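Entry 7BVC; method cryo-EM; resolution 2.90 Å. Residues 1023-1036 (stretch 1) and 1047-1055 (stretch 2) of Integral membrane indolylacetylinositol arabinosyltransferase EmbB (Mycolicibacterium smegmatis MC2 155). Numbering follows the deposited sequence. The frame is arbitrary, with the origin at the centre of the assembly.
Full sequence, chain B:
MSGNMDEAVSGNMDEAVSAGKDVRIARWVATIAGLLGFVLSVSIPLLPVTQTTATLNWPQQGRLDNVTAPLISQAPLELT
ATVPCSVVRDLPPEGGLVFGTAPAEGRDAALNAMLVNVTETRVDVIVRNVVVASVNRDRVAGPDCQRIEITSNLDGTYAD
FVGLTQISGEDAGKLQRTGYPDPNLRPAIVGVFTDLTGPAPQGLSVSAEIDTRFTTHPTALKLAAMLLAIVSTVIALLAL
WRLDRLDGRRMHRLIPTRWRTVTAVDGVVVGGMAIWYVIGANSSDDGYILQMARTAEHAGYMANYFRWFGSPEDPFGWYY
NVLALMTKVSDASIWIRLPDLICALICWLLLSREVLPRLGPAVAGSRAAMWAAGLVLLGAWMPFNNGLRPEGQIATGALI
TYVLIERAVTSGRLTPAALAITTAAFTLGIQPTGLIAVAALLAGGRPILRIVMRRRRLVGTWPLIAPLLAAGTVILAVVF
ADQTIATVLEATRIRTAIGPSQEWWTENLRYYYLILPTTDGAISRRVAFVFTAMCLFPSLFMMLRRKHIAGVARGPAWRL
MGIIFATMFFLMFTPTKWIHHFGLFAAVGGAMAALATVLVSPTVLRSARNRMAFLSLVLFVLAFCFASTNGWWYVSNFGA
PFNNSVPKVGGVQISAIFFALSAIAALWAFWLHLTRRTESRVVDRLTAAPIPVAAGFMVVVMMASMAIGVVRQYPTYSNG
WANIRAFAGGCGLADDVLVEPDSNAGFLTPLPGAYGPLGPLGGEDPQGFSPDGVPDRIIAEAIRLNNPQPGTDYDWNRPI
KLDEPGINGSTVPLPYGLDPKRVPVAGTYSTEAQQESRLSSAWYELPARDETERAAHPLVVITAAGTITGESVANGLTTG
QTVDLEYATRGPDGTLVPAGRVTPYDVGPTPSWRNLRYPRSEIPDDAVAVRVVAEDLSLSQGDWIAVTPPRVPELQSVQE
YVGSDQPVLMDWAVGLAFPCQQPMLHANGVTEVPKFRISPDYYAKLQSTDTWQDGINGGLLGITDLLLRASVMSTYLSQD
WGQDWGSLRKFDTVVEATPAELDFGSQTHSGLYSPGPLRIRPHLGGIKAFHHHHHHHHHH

Stretch 1, residues 1023-1036: ITDLLLRASVMSTY
Stretch 2 (1047-1055) SLRKFDTVV

Five backbone hydrogen bonds join the stretches as an antiparallel pair, the strand that begins at L1028 against strand 1047-1053, with N-to-C directions 144° apart and axes approaching to 4.5 Å. Two reciprocal pairs fix the register. R1029 N donates to D1052 O (2.9 Å, 147° at the hydrogen) and D1052 N to R1029 O (2.9 Å, 169°); S1031 N donates to K1050 O (2.9 Å, 140°) and K1050 N to S1031 O (2.9 Å, 155°). M1033 N extends the ladder to L1048 O (3.1 Å, 155°).

The non-hydrogen-bonded pairs alternate with these: A1030-F1051 lies between the two reciprocal pairs (A1030 CA to F1051 CA 4.8 Å), V1032-R1049 between S1031-K1050 and the M1033-L1048 bond (V1032 CA to R1049 CA 4.5 Å), and L1028-T1053 just beyond R1029-D1052 (L1028 CA to T1053 CA 4.9 Å). Here CA-H groups meet carbonyls: A1030 CA lies 3.3 Å from K1050 O, and F1051 CA 3.4 Å from R1029 O. Backbone angles are extended, from -131/169 at L1028 through -102/142 at A1030 to -74/150 at V1032, and -132/159 at R1049 to -106/122 at F1051. L1028 is the first residue to leave the preceding helix, whose L1027 N to I1023 O (2.9 Å) and L1028 N to T1024 O (3.1 Å) bonds deliver the chain to the strand.

One sheet face carries L1028, A1030, V1032, R1049, F1051 and T1053. F1051 (chi1 -85°, chi2 -41°) is its centrepiece, with 91 Å² covered by stretch 1. L1028 (m, t) sets CD1 over the ring face, 4.2 Å from the F1051 ring centroid and 24° off the normal. The small A1030 lets the ring come close, CB to F1051 CE1 being 3.6 Å, while T1024 (p) reaches from the helix, its CB 4.0 Å from F1051 CZ. Farther along, V1032 (t) places CG2 3.6 Å from R1049 NE; that nitrogen is hydrogen-bonded elsewhere in the structure, so an aliphatic neighbour costs it no partner.

The other face, with R1029, S1031, K1050 and D1052, is more polar. S1031 (p) has OG 3.6 Å from K1050 CB; the lysine (chi1 -141°, between wells) leads its end away. R1029 extends (m, t, t, chi4 164°), and V1054 (t) lies over one guanidinium face, its CG1 4.2 Å from R1029 CZ.

Close contacts continue at both ends. At one, V1054 CG2 sits 3.3 Å from the backbone carbonyl L1027 O. At the other the packing is apolar: M1033 (m, t, p) brings SD to 4.1 Å from L1048 CD2, and T1035 CG2 lies 4.1 Å from L1048 CB. Altogether 933 Å² is buried, summed over both sides.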

# COMPACT_ATOMS: atom_id res chain seq x y z
N ILE B 1023 3.48 29.25 6.67
CA ILE B 1023 3.94 30.57 7.08
C ILE B 1023 5.35 30.86 6.59
O ILE B 1023 5.63 31.94 6.08
CB ILE B 1023 3.84 30.69 8.61
CG1 ILE B 1023 2.39 30.53 9.08
CG2 ILE B 1023 4.43 32.00 9.08
CD1 ILE B 1023 2.25 30.26 10.56
N THR B 1024 6.26 29.89 6.74
CA THR B 1024 7.66 30.09 6.41
C THR B 1024 7.92 30.13 4.91
O THR B 1024 8.99 30.62 4.51
CB THR B 1024 8.51 29.00 7.05
OG1 THR B 1024 8.20 27.73 6.45
CG2 THR B 1024 8.23 28.92 8.54
N ASP B 1025 7.00 29.64 4.09
CA ASP B 1025 7.14 29.81 2.65
C ASP B 1025 6.65 31.17 2.19
O ASP B 1025 7.10 31.68 1.16
CB ASP B 1025 6.40 28.70 1.90
CG ASP B 1025 6.91 27.32 2.25
OD1 ASP B 1025 8.05 27.21 2.75
OD2 ASP B 1025 6.18 26.34 2.01
N LEU B 1026 5.72 31.77 2.93
CA LEU B 1026 5.25 33.11 2.61
C LEU B 1026 6.16 34.19 3.17
O LEU B 1026 6.25 35.28 2.60
CB LEU B 1026 3.83 33.32 3.14
CG LEU B 1026 2.65 32.81 2.32
CD1 LEU B 1026 1.36 32.98 3.10
CD2 LEU B 1026 2.57 33.54 1.00
N LEU B 1027 6.83 33.92 4.29
CA LEU B 1027 7.57 34.95 5.00
C LEU B 1027 9.08 34.85 4.86
O LEU B 1027 9.76 35.88 4.90
CB LEU B 1027 7.20 34.92 6.49
CG LEU B 1027 7.77 36.01 7.40
CD1 LEU B 1027 7.53 37.38 6.80
CD2 LEU B 1027 7.16 35.91 8.78
N LEU B 1028 9.63 33.65 4.69
CA LEU B 1028 11.07 33.45 4.77
C LEU B 1028 11.56 32.64 3.58
O LEU B 1028 10.77 32.08 2.81
CB LEU B 1028 11.46 32.74 6.08
CG LEU B 1028 10.94 33.38 7.37
CD1 LEU B 1028 10.98 32.38 8.51
CD2 LEU B 1028 11.73 34.62 7.72
N ARG B 1029 12.89 32.58 3.43
CA ARG B 1029 13.54 31.80 2.39
C ARG B 1029 14.55 30.86 3.04
O ARG B 1029 15.35 31.30 3.87
CB ARG B 1029 14.24 32.70 1.37
CG ARG B 1029 13.31 33.40 0.40
CD ARG B 1029 14.00 34.58 -0.26
NE ARG B 1029 13.27 35.06 -1.43
CZ ARG B 1029 13.47 36.24 -2.01
NH1 ARG B 1029 14.38 37.07 -1.52
NH2 ARG B 1029 12.77 36.59 -3.07
N ALA B 1030 14.51 29.59 2.67
CA ALA B 1030 15.32 28.56 3.30
C ALA B 1030 16.54 28.21 2.45
O ALA B 1030 16.45 28.15 1.22
CB ALA B 1030 14.50 27.30 3.56
N SER B 1031 17.66 27.96 3.11
CA SER B 1031 18.89 27.59 2.42
C SER B 1031 19.62 26.53 3.22
O SER B 1031 19.79 26.66 4.44
CB SER B 1031 19.80 28.81 2.21
OG SER B 1031 20.27 29.31 3.45
N VAL B 1032 20.07 25.48 2.53
CA VAL B 1032 20.72 24.36 3.21
C VAL B 1032 22.13 24.75 3.65
O VAL B 1032 22.81 25.58 3.03
CB VAL B 1032 20.75 23.12 2.29
CG1 VAL B 1032 21.43 21.94 2.96
CG2 VAL B 1032 19.35 22.75 1.86
N MET B 1033 22.58 24.15 4.75
CA MET B 1033 23.94 24.30 5.25
C MET B 1033 24.64 22.95 5.23
O MET B 1033 24.01 21.89 5.16
CB MET B 1033 23.97 24.88 6.67
CG MET B 1033 23.22 26.19 6.83
SD MET B 1033 23.36 26.83 8.50
CE MET B 1033 25.10 27.25 8.55
N SER B 1034 25.97 22.99 5.28
CA SER B 1034 26.79 21.78 5.24
C SER B 1034 27.03 21.28 6.65
O SER B 1034 27.64 21.97 7.47
CB SER B 1034 28.11 22.05 4.53
OG SER B 1034 27.91 22.36 3.16
N THR B 1035 26.56 20.06 6.93
CA THR B 1035 26.64 19.46 8.25
C THR B 1035 27.16 18.04 8.14
O THR B 1035 26.86 17.33 7.17
CB THR B 1035 25.27 19.46 8.94
OG1 THR B 1035 24.28 18.98 8.03
CG2 THR B 1035 24.90 20.85 9.40
N TYR B 1036 27.94 17.62 9.14
CA TYR B 1036 28.50 16.27 9.19
C TYR B 1036 28.38 15.71 10.60
O TYR B 1036 28.61 16.42 11.58
CB TYR B 1036 29.97 16.26 8.76
CG TYR B 1036 30.29 17.13 7.56
CD1 TYR B 1036 30.02 16.70 6.27
CD2 TYR B 1036 30.86 18.38 7.73
CE1 TYR B 1036 30.31 17.49 5.18
CE2 TYR B 1036 31.16 19.17 6.64
CZ TYR B 1036 30.88 18.73 5.38
OH TYR B 1036 31.17 19.53 4.30
N SER B 1047 19.43 17.33 8.34
CA SER B 1047 19.81 18.53 7.61
C SER B 1047 19.44 19.76 8.43
O SER B 1047 18.42 19.77 9.12
CB SER B 1047 19.12 18.59 6.24
OG SER B 1047 17.72 18.71 6.38
N LEU B 1048 20.28 20.78 8.35
CA LEU B 1048 20.04 22.06 8.98
C LEU B 1048 19.87 23.12 7.91
O LEU B 1048 20.56 23.10 6.88
CB LEU B 1048 21.18 22.44 9.94
CG LEU B 1048 20.99 23.74 10.73
CD1 LEU B 1048 19.87 23.59 11.73
CD2 LEU B 1048 22.28 24.13 11.43
N ARG B 1049 18.96 24.06 8.14
CA ARG B 1049 18.64 25.09 7.17
C ARG B 1049 18.64 26.45 7.84
O ARG B 1049 18.49 26.58 9.05
CB ARG B 1049 17.29 24.82 6.50
CG ARG B 1049 17.31 23.63 5.57
CD ARG B 1049 16.07 23.56 4.72
NE ARG B 1049 16.24 22.66 3.58
CZ ARG B 1049 16.28 21.33 3.68
NH1 ARG B 1049 16.15 20.74 4.86
NH2 ARG B 1049 16.45 20.59 2.59
N LYS B 1050 18.80 27.48 7.01
CA LYS B 1050 18.87 28.86 7.45
C LYS B 1050 17.73 29.64 6.81
O LYS B 1050 17.45 29.47 5.62
CB LYS B 1050 20.21 29.49 7.08
CG LYS B 1050 20.79 30.41 8.13
CD LYS B 1050 22.13 30.95 7.68
CE LYS B 1050 22.77 31.82 8.74
NZ LYS B 1050 21.82 32.86 9.22
N PHE B 1051 17.08 30.48 7.61
CA PHE B 1051 15.93 31.27 7.18
C PHE B 1051 16.36 32.72 7.02
O PHE B 1051 16.84 33.33 7.98
CB PHE B 1051 14.78 31.16 8.18
CG PHE B 1051 13.91 29.96 7.96
CD1 PHE B 1051 13.55 29.57 6.69
CD2 PHE B 1051 13.46 29.22 9.04
CE1 PHE B 1051 12.75 28.47 6.49
CE2 PHE B 1051 12.66 28.12 8.84
CZ PHE B 1051 12.31 27.74 7.57
N ASP B 1052 16.19 33.26 5.82
CA ASP B 1052 16.48 34.65 5.53
C ASP B 1052 15.18 35.39 5.21
O ASP B 1052 14.32 34.87 4.50
CB ASP B 1052 17.45 34.78 4.35
CG ASP B 1052 18.64 33.85 4.49
OD1 ASP B 1052 18.64 32.78 3.85
OD2 ASP B 1052 19.58 34.20 5.24
N THR B 1053 15.05 36.59 5.76
CA THR B 1053 13.84 37.37 5.57
C THR B 1053 13.77 37.90 4.14
O THR B 1053 14.78 38.16 3.49
CB THR B 1053 13.79 38.53 6.56
OG1 THR B 1053 14.94 39.37 6.37
CG2 THR B 1053 13.78 38.02 7.98
N VAL B 1054 12.54 38.06 3.66
CA VAL B 1054 12.31 38.66 2.35
C VAL B 1054 12.33 40.18 2.43
O VAL B 1054 12.92 40.84 1.57
CB VAL B 1054 10.98 38.14 1.77
CG1 VAL B 1054 10.86 38.54 0.31
CG2 VAL B 1054 10.89 36.64 1.92
N VAL B 1055 11.70 40.74 3.46
CA VAL B 1055 11.75 42.16 3.75
C VAL B 1055 11.92 42.32 5.26
O VAL B 1055 11.56 41.43 6.04
CB VAL B 1055 10.50 42.91 3.26
CG1 VAL B 1055 10.50 43.02 1.75
CG2 VAL B 1055 9.25 42.20 3.74